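Local coordinates for E2A dna-binding protein (Human adenovirus 5, PDB 2WB0), which binds single-stranded DNA and, by forming multimers, unwinds the template without ATP during the elongation phase of adenovirus strand-displacement replication, at residues A7-L18 and L79-Y87; V39-L50 and F67-Q76. All blocks are in the same frame, centred on the assembly; numbering follows the deposited sequence.

Contact 1. Residues A7-L18 and L79-Y87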
loop_
_atom_site.group_PDB
_atom_site.type_symbol
_atom_site.label_atom_id
_atom_site.label_comp_id
_atom_site.label_asym_id
_atom_site.label_seq_id
_atom_site.Cartn_x
_atom_site.Cartn_y
_atom_site.Cartn_z
ATOM N N ALA A 7 -20.642 22.664 -3.663
ATOM C CA ALA A 7 -19.369 21.962 -3.762
ATOM C C ALA A 7 -19.313 20.975 -4.961
ATOM O O ALA A 7 -18.357 20.997 -5.790
ATOM C CB ALA A 7 -19.145 21.289 -2.486
ATOM N N TRP A 8 -20.368 20.159 -5.119
ATOM C CA TRP A 8 -20.458 19.273 -6.275
ATOM C C TRP A 8 -20.270 19.965 -7.628
ATOM O O TRP A 8 -19.452 19.514 -8.469
ATOM C CB TRP A 8 -21.757 18.438 -6.239
ATOM C CG TRP A 8 -21.820 17.361 -7.293
ATOM C CD1 TRP A 8 -21.415 16.046 -7.133
ATOM C CD2 TRP A 8 -22.321 17.470 -8.620
ATOM N NE1 TRP A 8 -21.652 15.347 -8.280
ATOM C CE2 TRP A 8 -22.204 16.186 -9.211
ATOM C CE3 TRP A 8 -22.870 18.526 -9.384
ATOM C CZ2 TRP A 8 -22.616 15.920 -10.501
ATOM C CZ3 TRP A 8 -23.272 18.257 -10.702
ATOM C CH2 TRP A 8 -23.120 16.984 -11.257
ATOM N N GLU A 9 -20.961 21.086 -7.872
ATOM C CA GLU A 9 -20.755 21.735 -9.144
ATOM C C GLU A 9 -19.288 22.279 -9.283
ATOM O O GLU A 9 -18.736 22.252 -10.337
ATOM C CB GLU A 9 -21.768 22.888 -9.346
ATOM C CG GLU A 9 -23.169 22.444 -9.796
ATOM C CD GLU A 9 -24.133 23.671 -9.918
ATOM O OE1 GLU A 9 -24.496 24.229 -8.847
ATOM O OE2 GLU A 9 -24.454 24.061 -11.069
ATOM N N LYS A 10 -18.710 22.752 -8.194
ATOM C CA LYS A 10 -17.354 23.326 -8.238
ATOM C C LYS A 10 -16.348 22.189 -8.577
ATOM O O LYS A 10 -15.534 22.313 -9.509
ATOM C CB LYS A 10 -17.044 23.966 -6.912
ATOM C CG LYS A 10 -15.579 24.335 -6.747
ATOM C CD LYS A 10 -15.334 25.121 -5.517
ATOM C CE LYS A 10 -13.960 25.773 -5.597
ATOM N NZ LYS A 10 -13.556 26.053 -4.205
ATOM N N GLY A 11 -16.475 21.053 -7.877
ATOM C CA GLY A 11 -15.737 19.809 -8.216
ATOM C C GLY A 11 -15.876 19.416 -9.655
ATOM O O GLY A 11 -14.868 19.105 -10.353
ATOM N N MET A 12 -17.118 19.381 -10.138
ATOM C CA MET A 12 -17.373 18.908 -11.488
ATOM C C MET A 12 -16.649 19.787 -12.510
ATOM O O MET A 12 -16.148 19.308 -13.508
ATOM C CB MET A 12 -18.880 18.860 -11.781
ATOM C CG MET A 12 -19.576 17.649 -11.096
ATOM S SD MET A 12 -19.161 16.157 -12.042
ATOM C CE MET A 12 -20.072 16.296 -13.557
ATOM N N GLU A 13 -16.658 21.090 -12.277
ATOM C CA GLU A 13 -16.020 22.018 -13.199
ATOM C C GLU A 13 -14.502 21.765 -13.328
ATOM O O GLU A 13 -13.959 21.656 -14.464
ATOM C CB GLU A 13 -16.274 23.445 -12.698
ATOM C CG GLU A 13 -15.783 24.538 -13.663
ATOM C CD GLU A 13 -15.908 25.957 -13.025
ATOM O OE1 GLU A 13 -15.732 26.100 -11.781
ATOM O OE2 GLU A 13 -16.204 26.921 -13.759
ATOM N N ALA A 14 -13.863 21.664 -12.188
ATOM C CA ALA A 14 -12.396 21.435 -12.083
ATOM C C ALA A 14 -12.054 20.117 -12.785
ATOM O O ALA A 14 -11.099 20.045 -13.619
ATOM C CB ALA A 14 -12.013 21.409 -10.661
ATOM N N ALA A 15 -12.897 19.098 -12.563
ATOM C CA ALA A 15 -12.617 17.756 -13.066
ATOM C C ALA A 15 -12.791 17.770 -14.562
ATOM O O ALA A 15 -11.976 17.230 -15.316
ATOM C CB ALA A 15 -13.565 16.671 -12.365
ATOM N N ARG A 16 -13.819 18.457 -15.041
ATOM C CA ARG A 16 -13.995 18.533 -16.473
ATOM C C ARG A 16 -12.865 19.333 -17.153
ATOM O O ARG A 16 -12.406 18.961 -18.227
ATOM C CB ARG A 16 -15.394 19.091 -16.831
ATOM C CG ARG A 16 -15.629 19.179 -18.337
ATOM C CD ARG A 16 -15.337 17.826 -19.045
ATOM N NE ARG A 16 -16.562 17.115 -19.335
ATOM C CZ ARG A 16 -17.274 17.273 -20.443
ATOM N NH1 ARG A 16 -16.882 18.118 -21.386
ATOM N NH2 ARG A 16 -18.381 16.576 -20.599
ATOM N N ALA A 17 -12.399 20.389 -16.507
ATOM C CA ALA A 17 -11.264 21.185 -17.037
ATOM C C ALA A 17 -10.033 20.275 -17.282
ATOM O O ALA A 17 -9.431 20.244 -18.358
ATOM C CB ALA A 17 -10.903 22.251 -16.039
ATOM N N LEU A 18 -9.692 19.501 -16.244
ATOM C CA LEU A 18 -8.672 18.468 -16.345
ATOM C C LEU A 18 -8.915 17.468 -17.424
ATOM O O LEU A 18 -8.035 17.170 -18.225
ATOM C CB LEU A 18 -8.509 17.807 -14.941
ATOM C CG LEU A 18 -7.444 18.169 -13.934
ATOM C CD1 LEU A 18 -6.447 19.356 -14.127
ATOM C CD2 LEU A 18 -7.937 18.069 -12.464
ATOM N N LEU A 79 -9.148 16.843 -5.734
ATOM C CA LEU A 79 -10.354 17.425 -6.314
ATOM C C LEU A 79 -11.469 17.565 -5.289
ATOM O O LEU A 79 -12.072 18.637 -5.163
ATOM C CB LEU A 79 -10.833 16.539 -7.458
ATOM C CG LEU A 79 -10.831 16.801 -8.941
ATOM C CD1 LEU A 79 -10.354 18.204 -9.485
ATOM C CD2 LEU A 79 -10.201 15.654 -9.657
ATOM N N GLN A 80 -11.694 16.520 -4.489
ATOM C CA GLN A 80 -12.654 16.588 -3.390
ATOM C C GLN A 80 -12.285 17.689 -2.382
ATOM O O GLN A 80 -13.150 18.506 -1.994
ATOM C CB GLN A 80 -12.739 15.215 -2.696
ATOM C CG GLN A 80 -13.475 14.208 -3.555
ATOM C CD GLN A 80 -13.647 12.840 -2.822
ATOM O OE1 GLN A 80 -13.251 12.691 -1.669
ATOM N NE2 GLN A 80 -14.232 11.865 -3.514
ATOM N N SER A 81 -11.019 17.712 -1.938
ATOM C CA SER A 81 -10.539 18.778 -1.078
ATOM C C SER A 81 -10.734 20.177 -1.710
ATOM O O SER A 81 -11.258 21.044 -1.043
ATOM C CB SER A 81 -9.087 18.549 -0.600
ATOM O OG SER A 81 -8.932 17.240 0.032
ATOM N N PHE A 82 -10.360 20.363 -2.981
ATOM C CA PHE A 82 -10.497 21.653 -3.673
ATOM C C PHE A 82 -11.959 22.136 -3.580
ATOM O O PHE A 82 -12.256 23.292 -3.148
ATOM C CB PHE A 82 -10.101 21.516 -5.128
ATOM C CG PHE A 82 -10.429 22.716 -5.995
ATOM C CD1 PHE A 82 -9.676 23.902 -5.893
ATOM C CD2 PHE A 82 -11.361 22.617 -7.003
ATOM C CE1 PHE A 82 -9.942 24.990 -6.719
ATOM C CE2 PHE A 82 -11.642 23.722 -7.862
ATOM C CZ PHE A 82 -10.925 24.901 -7.717
ATOM N N ALA A 83 -12.840 21.240 -4.029
ATOM C CA ALA A 83 -14.303 21.496 -4.114
ATOM C C ALA A 83 -15.041 21.512 -2.766
ATOM O O ALA A 83 -16.191 21.961 -2.691
ATOM C CB ALA A 83 -14.908 20.467 -4.994
ATOM N N GLU A 84 -14.400 20.994 -1.738
ATOM C CA GLU A 84 -15.018 20.721 -0.455
ATOM C C GLU A 84 -16.192 19.738 -0.546
ATOM O O GLU A 84 -17.253 19.928 0.113
ATOM C CB GLU A 84 -15.439 22.028 0.213
ATOM C CG GLU A 84 -14.288 23.055 0.273
ATOM C CD GLU A 84 -14.643 24.177 1.223
ATOM O OE1 GLU A 84 -15.097 25.229 0.737
ATOM O OE2 GLU A 84 -14.545 23.966 2.442
ATOM N N VAL A 85 -16.019 18.704 -1.368
ATOM C CA VAL A 85 -16.944 17.607 -1.355
ATOM C C VAL A 85 -16.353 16.438 -0.601
ATOM O O VAL A 85 -15.193 16.162 -0.778
ATOM C CB VAL A 85 -17.549 17.230 -2.742
ATOM C CG1 VAL A 85 -17.272 18.218 -3.831
ATOM C CG2 VAL A 85 -17.373 15.698 -3.147
ATOM N N THR A 86 -17.122 15.809 0.289
ATOM C CA THR A 86 -16.692 14.568 0.952
ATOM C C THR A 86 -17.916 13.652 0.935
ATOM O O THR A 86 -19.088 14.131 1.109
ATOM C CB THR A 86 -16.271 14.817 2.401
ATOM O OG1 THR A 86 -17.402 15.307 3.090
ATOM C CG2 THR A 86 -15.269 15.961 2.523
ATOM N N TYR A 87 -17.673 12.365 0.693
ATOM C CA TYR A 87 -18.729 11.378 0.804
ATOM C C TYR A 87 -18.380 10.576 2.033
ATOM O O TYR A 87 -17.329 9.929 2.087
ATOM C CB TYR A 87 -18.764 10.472 -0.408
ATOM C CG TYR A 87 -19.085 11.246 -1.717
ATOM C CD1 TYR A 87 -20.406 11.422 -2.158
ATOM C CD2 TYR A 87 -18.077 11.783 -2.493
ATOM C CE1 TYR A 87 -20.656 12.069 -3.349
ATOM C CE2 TYR A 87 -18.333 12.460 -3.668
ATOM C CZ TYR A 87 -19.644 12.613 -4.085
ATOM O OH TYR A 87 -19.945 13.288 -5.262
HETATM O O HOH W 1 -10.651 25.431 -2.914
#

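Contact 2. Residues V39-L50 and F67-Q76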
loop_
_atom_site.group_PDB
_atom_site.type_symbol
_atom_site.label_atom_id
_atom_site.label_comp_id
_atom_site.label_asym_id
_atom_site.label_seq_id
_atom_site.Cartn_x
_atom_site.Cartn_y
_atom_site.Cartn_z
ATOM N N VAL A 39 -13.173 6.560 -10.575
ATOM C CA VAL A 39 -11.726 6.840 -10.568
ATOM C C VAL A 39 -11.047 6.699 -11.946
ATOM O O VAL A 39 -10.047 7.387 -12.221
ATOM C CB VAL A 39 -10.980 5.965 -9.536
ATOM C CG1 VAL A 39 -9.449 6.216 -9.674
ATOM C CG2 VAL A 39 -11.459 6.267 -8.119
ATOM N N GLU A 40 -11.640 5.899 -12.813
ATOM C CA GLU A 40 -11.115 5.647 -14.160
ATOM C C GLU A 40 -10.823 6.912 -14.946
ATOM O O GLU A 40 -9.744 7.030 -15.531
ATOM C CB GLU A 40 -12.021 4.743 -14.977
ATOM C CG GLU A 40 -11.410 4.384 -16.360
ATOM C CD GLU A 40 -12.158 3.280 -17.116
ATOM O OE1 GLU A 40 -11.644 2.869 -18.201
ATOM O OE2 GLU A 40 -13.257 2.837 -16.676
ATOM N N ALA A 41 -11.761 7.854 -14.984
ATOM C CA ALA A 41 -11.511 9.117 -15.727
ATOM C C ALA A 41 -10.345 9.977 -15.143
ATOM O O ALA A 41 -9.584 10.617 -15.872
ATOM C CB ALA A 41 -12.798 9.928 -15.837
ATOM N N LEU A 42 -10.163 9.925 -13.841
ATOM C CA LEU A 42 -9.118 10.664 -13.204
ATOM C C LEU A 42 -7.775 9.919 -13.396
ATOM O O LEU A 42 -6.713 10.550 -13.584
ATOM C CB LEU A 42 -9.449 10.871 -11.727
ATOM C CG LEU A 42 -10.797 11.553 -11.515
ATOM C CD1 LEU A 42 -11.091 11.753 -10.037
ATOM C CD2 LEU A 42 -10.719 12.938 -12.226
ATOM N N ALA A 43 -7.826 8.603 -13.387
ATOM C CA ALA A 43 -6.633 7.817 -13.709
ATOM C C ALA A 43 -6.200 8.087 -15.184
ATOM O O ALA A 43 -5.001 8.132 -15.488
ATOM C CB ALA A 43 -6.933 6.336 -13.509
ATOM N N ALA A 44 -7.179 8.276 -16.074
ATOM C CA ALA A 44 -6.889 8.590 -17.496
ATOM C C ALA A 44 -6.233 9.976 -17.644
ATOM O O ALA A 44 -5.304 10.157 -18.447
ATOM C CB ALA A 44 -8.134 8.448 -18.339
ATOM N N VAL A 45 -6.643 10.937 -16.820
ATOM C CA VAL A 45 -5.899 12.184 -16.728
ATOM C C VAL A 45 -4.410 11.940 -16.356
ATOM O O VAL A 45 -3.434 12.416 -17.038
ATOM C CB VAL A 45 -6.558 13.143 -15.710
ATOM C CG1 VAL A 45 -5.688 14.339 -15.450
ATOM C CG2 VAL A 45 -7.976 13.580 -16.234
ATOM N N CYS A 46 -4.223 11.150 -15.298
ATOM C CA CYS A 46 -2.888 10.966 -14.797
ATOM C C CYS A 46 -2.025 10.222 -15.845
ATOM O O CYS A 46 -0.865 10.568 -16.046
ATOM C CB CYS A 46 -2.990 10.174 -13.490
ATOM S SG CYS A 46 -3.742 11.139 -12.146
ATOM N N LYS A 47 -2.580 9.166 -16.449
ATOM C CA LYS A 47 -1.831 8.334 -17.378
ATOM C C LYS A 47 -1.452 9.191 -18.587
ATOM O O LYS A 47 -0.335 9.144 -19.104
ATOM C CB LYS A 47 -2.704 7.147 -17.822
ATOM C CG LYS A 47 -2.037 6.175 -18.817
ATOM C CD LYS A 47 -0.780 5.478 -18.205
ATOM C CE LYS A 47 -0.074 4.402 -19.152
ATOM N NZ LYS A 47 0.837 3.449 -18.333
ATOM N N THR A 48 -2.394 10.014 -19.034
ATOM C CA THR A 48 -2.098 10.933 -20.122
ATOM C C THR A 48 -0.954 11.904 -19.762
ATOM O O THR A 48 -0.015 12.088 -20.578
ATOM C CB THR A 48 -3.390 11.665 -20.648
ATOM O OG1 THR A 48 -4.371 10.674 -20.935
ATOM C CG2 THR A 48 -3.132 12.400 -21.942
ATOM N N TRP A 49 -0.988 12.461 -18.541
ATOM C CA TRP A 49 0.061 13.384 -18.095
ATOM C C TRP A 49 1.451 12.669 -17.988
ATOM O O TRP A 49 2.512 13.209 -18.380
ATOM C CB TRP A 49 -0.381 14.067 -16.803
ATOM C CG TRP A 49 0.668 14.926 -16.101
ATOM C CD1 TRP A 49 0.930 16.243 -16.342
ATOM C CD2 TRP A 49 1.514 14.548 -15.007
ATOM N NE1 TRP A 49 1.903 16.711 -15.489
ATOM C CE2 TRP A 49 2.269 15.698 -14.641
ATOM C CE3 TRP A 49 1.728 13.345 -14.301
ATOM C CZ2 TRP A 49 3.242 15.686 -13.609
ATOM C CZ3 TRP A 49 2.686 13.344 -13.255
ATOM C CH2 TRP A 49 3.426 14.514 -12.915
ATOM N N LEU A 50 1.423 11.436 -17.508
ATOM C CA LEU A 50 2.621 10.575 -17.480
ATOM C C LEU A 50 3.186 10.319 -18.895
ATOM O O LEU A 50 4.364 10.552 -19.122
ATOM C CB LEU A 50 2.245 9.277 -16.850
ATOM C CG LEU A 50 2.628 8.852 -15.431
ATOM C CD1 LEU A 50 3.320 9.852 -14.424
ATOM C CD2 LEU A 50 1.633 7.830 -14.827
ATOM N N PHE A 67 0.063 1.767 -10.374
ATOM C CA PHE A 67 0.618 3.113 -10.190
ATOM C C PHE A 67 -0.423 4.217 -10.636
ATOM O O PHE A 67 -0.726 5.209 -9.903
ATOM C CB PHE A 67 1.946 3.257 -10.969
ATOM C CG PHE A 67 2.605 4.569 -10.755
ATOM C CD1 PHE A 67 3.241 4.822 -9.552
ATOM C CD2 PHE A 67 2.536 5.569 -11.733
ATOM C CE1 PHE A 67 3.859 6.060 -9.272
ATOM C CE2 PHE A 67 3.170 6.769 -11.507
ATOM C CZ PHE A 67 3.796 7.037 -10.221
ATOM N N VAL A 68 -0.972 4.034 -11.822
ATOM C CA VAL A 68 -1.947 4.991 -12.370
ATOM C C VAL A 68 -3.240 5.068 -11.550
ATOM O O VAL A 68 -3.847 6.162 -11.359
ATOM C CB VAL A 68 -2.228 4.614 -13.861
ATOM C CG1 VAL A 68 -3.425 5.347 -14.381
ATOM C CG2 VAL A 68 -0.986 4.901 -14.679
ATOM N N THR A 69 -3.704 3.911 -11.110
ATOM C CA THR A 69 -4.889 3.875 -10.225
ATOM C C THR A 69 -4.668 4.636 -8.933
ATOM O O THR A 69 -5.557 5.372 -8.471
ATOM C CB THR A 69 -5.242 2.440 -9.909
ATOM O OG1 THR A 69 -5.668 1.861 -11.149
ATOM C CG2 THR A 69 -6.396 2.378 -8.830
ATOM N N MET A 70 -3.467 4.502 -8.361
ATOM C CA MET A 70 -3.224 5.231 -7.146
ATOM C C MET A 70 -3.112 6.723 -7.431
ATOM O O MET A 70 -3.586 7.526 -6.640
ATOM C CB MET A 70 -2.015 4.723 -6.351
ATOM C CG MET A 70 -2.192 3.305 -5.800
ATOM S SD MET A 70 -3.711 3.020 -4.814
ATOM C CE MET A 70 -3.335 4.207 -3.533
ATOM N N MET A 71 -2.415 7.113 -8.483
ATOM C CA MET A 71 -2.436 8.524 -8.817
ATOM C C MET A 71 -3.905 9.023 -8.945
ATOM O O MET A 71 -4.239 10.130 -8.495
ATOM C CB MET A 71 -1.760 8.718 -10.177
ATOM C CG MET A 71 -0.228 8.719 -10.078
ATOM S SD MET A 71 0.562 9.181 -11.644
ATOM C CE MET A 71 0.431 10.901 -11.519
ATOM N N GLY A 72 -4.730 8.201 -9.581
ATOM C CA GLY A 72 -6.166 8.513 -9.719
ATOM C C GLY A 72 -6.844 8.780 -8.386
ATOM O O GLY A 72 -7.605 9.756 -8.227
ATOM N N ARG A 73 -6.590 7.936 -7.409
ATOM C CA ARG A 73 -7.156 8.168 -6.107
ATOM C C ARG A 73 -6.637 9.450 -5.454
ATOM O O ARG A 73 -7.375 10.148 -4.723
ATOM C CB ARG A 73 -6.817 6.977 -5.198
ATOM C CG ARG A 73 -7.423 5.587 -5.629
ATOM C CD ARG A 73 -7.192 4.600 -4.443
ATOM N NE ARG A 73 -7.342 3.134 -4.736
ATOM C CZ ARG A 73 -7.010 2.125 -3.908
ATOM N NH1 ARG A 73 -6.354 2.337 -2.729
ATOM N NH2 ARG A 73 -7.281 0.852 -4.294
ATOM N N PHE A 74 -5.347 9.731 -5.635
ATOM C CA PHE A 74 -4.808 10.946 -5.030
ATOM C C PHE A 74 -5.377 12.166 -5.719
ATOM O O PHE A 74 -5.676 13.128 -5.060
ATOM C CB PHE A 74 -3.288 10.937 -5.095
ATOM C CG PHE A 74 -2.682 9.952 -4.173
ATOM C CD1 PHE A 74 -3.085 9.895 -2.832
ATOM C CD2 PHE A 74 -1.715 9.018 -4.648
ATOM C CE1 PHE A 74 -2.532 8.991 -1.932
ATOM C CE2 PHE A 74 -1.152 8.121 -3.744
ATOM C CZ PHE A 74 -1.523 8.093 -2.414
ATOM N N LEU A 75 -5.539 12.106 -7.028
ATOM C CA LEU A 75 -6.112 13.214 -7.775
ATOM C C LEU A 75 -7.559 13.430 -7.315
ATOM O O LEU A 75 -7.993 14.541 -7.000
ATOM C CB LEU A 75 -6.143 12.843 -9.244
ATOM C CG LEU A 75 -6.106 13.966 -10.313
ATOM C CD1 LEU A 75 -6.684 13.646 -11.669
ATOM C CD2 LEU A 75 -6.170 15.500 -9.901
ATOM N N GLN A 76 -8.287 12.338 -7.249
ATOM C CA GLN A 76 -9.599 12.361 -6.613
ATOM C C GLN A 76 -9.617 13.031 -5.259
ATOM O O GLN A 76 -10.497 13.850 -4.974
ATOM C CB GLN A 76 -10.179 10.934 -6.513
ATOM C CG GLN A 76 -11.734 11.017 -6.185
ATOM C CD GLN A 76 -12.341 9.702 -5.846
ATOM O OE1 GLN A 76 -13.373 9.296 -6.409
ATOM N NE2 GLN A 76 -11.699 9.007 -4.971
#

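Contact 1. Residues A7-L18 and L79-Y87
Lys10 brings the polar chemistry to this contact, in which helix 7-21 packs on the C-terminal end of helix 64-83 in the all-alpha domain, the segment axes 8.6 Å apart at closest approach and 131° between their directions. With CG anti to the backbone N (chi1 168°) and the chain extended, the Lys10 and Phe82 side chains cross at about a right angle. CE makes a CH-pi contact over one ring face, and NZ a cation-pi interaction 4.5 Å from the Phe82 centroid. NZ also donates to Phe82 O at 3.2 Å, from above the carbonyl plane, while a water bridges the same two atoms. Glu84, with positive phi, closes the helix as C-prime residue of a Schellman motif.

Among the apolar contacts, Ala83 CB comes within 3.4 Å of Gly11 CA, tighter than usual. Ala14 CB touches Phe82 CE2 at 3.6 Å, Leu18 CD2 meets Leu79 CD1 tip to tip at 3.8 Å, and Val85 CG1 packs on Ala7.

Separately, Tyr87 OH reaches the in-plane edge of the Trp8 indole, whose NE1 bonds to Lys33 O.

The lysine's charge thus lies near a helix C-terminus, where it probably offsets the partial negative charge of the terminal carbonyls.

Contact 2. Residues V39-L50 and F67-Q76
Ala43 and Gly72 mark the crossing of two helices in the all-alpha part of the protein, a glycine-mediated helix-helix packing with the axes 7.7 Å apart and 113° between their directions. The CA atoms of this pair are 4.1 Å apart. Val39 lays CG1, anti to its own N (chi1 175°), on the Gly72 backbone, 3.9 Å from Gly72 C.

From this crossing the larger side chains spread along both helices. Leu75 slants across Leu42 and rests CD1 against both Leu42 O and Cys46 SG, while the Val45 side chain crosses that of Leu75 at about a right angle, its CG1 touching the same CD1. Leu42 CD1 lies across the Gln76 chain, 3.7 Å from Gln76 CB. Toward the other end, Met71 bends at chi3 (82°), which carries CE to Trp49 CZ3 at 3.8 Å; Trp49 NE1 is held by Glu316. The Met71 sulfur instead faces Leu50. Val68 divides its branches: CG1 sits on Ala43, and CG2 takes Lys47 CD, the lysine chain crossing at about a right angle after its bend at chi2.

Leu50 CD2 is a shared point, 3.6 Å from Met71 SD and 3.8 Å from Phe67 CE2, which it meets in the plane of the ring at its edge.

In the fold
Helix 64-83 is common to both contacts: its 67-76 part crosses helix 40-53 in contact 2, and its C-terminal turn packs on helix 7-21 in contact 1. Their centres are 15 Å apart, yet the two interfaces join directly, with Leu79 CD2 3.8 Å from Leu42 CD2 and Leu18 CD2 4.0 Å from Leu75 CD2, so they are continuous through these leucines. Contact 1 lies away from the zinc sites. Contact 2 comes closer through Arg73, whose side chain is about 9 Å from a bound zinc ion and about 6 Å from that of the zinc ligand Cys223; Arg73 NH2 donates a hydrogen bond to Arg222 O, tying the helical part to the zinc-binding region.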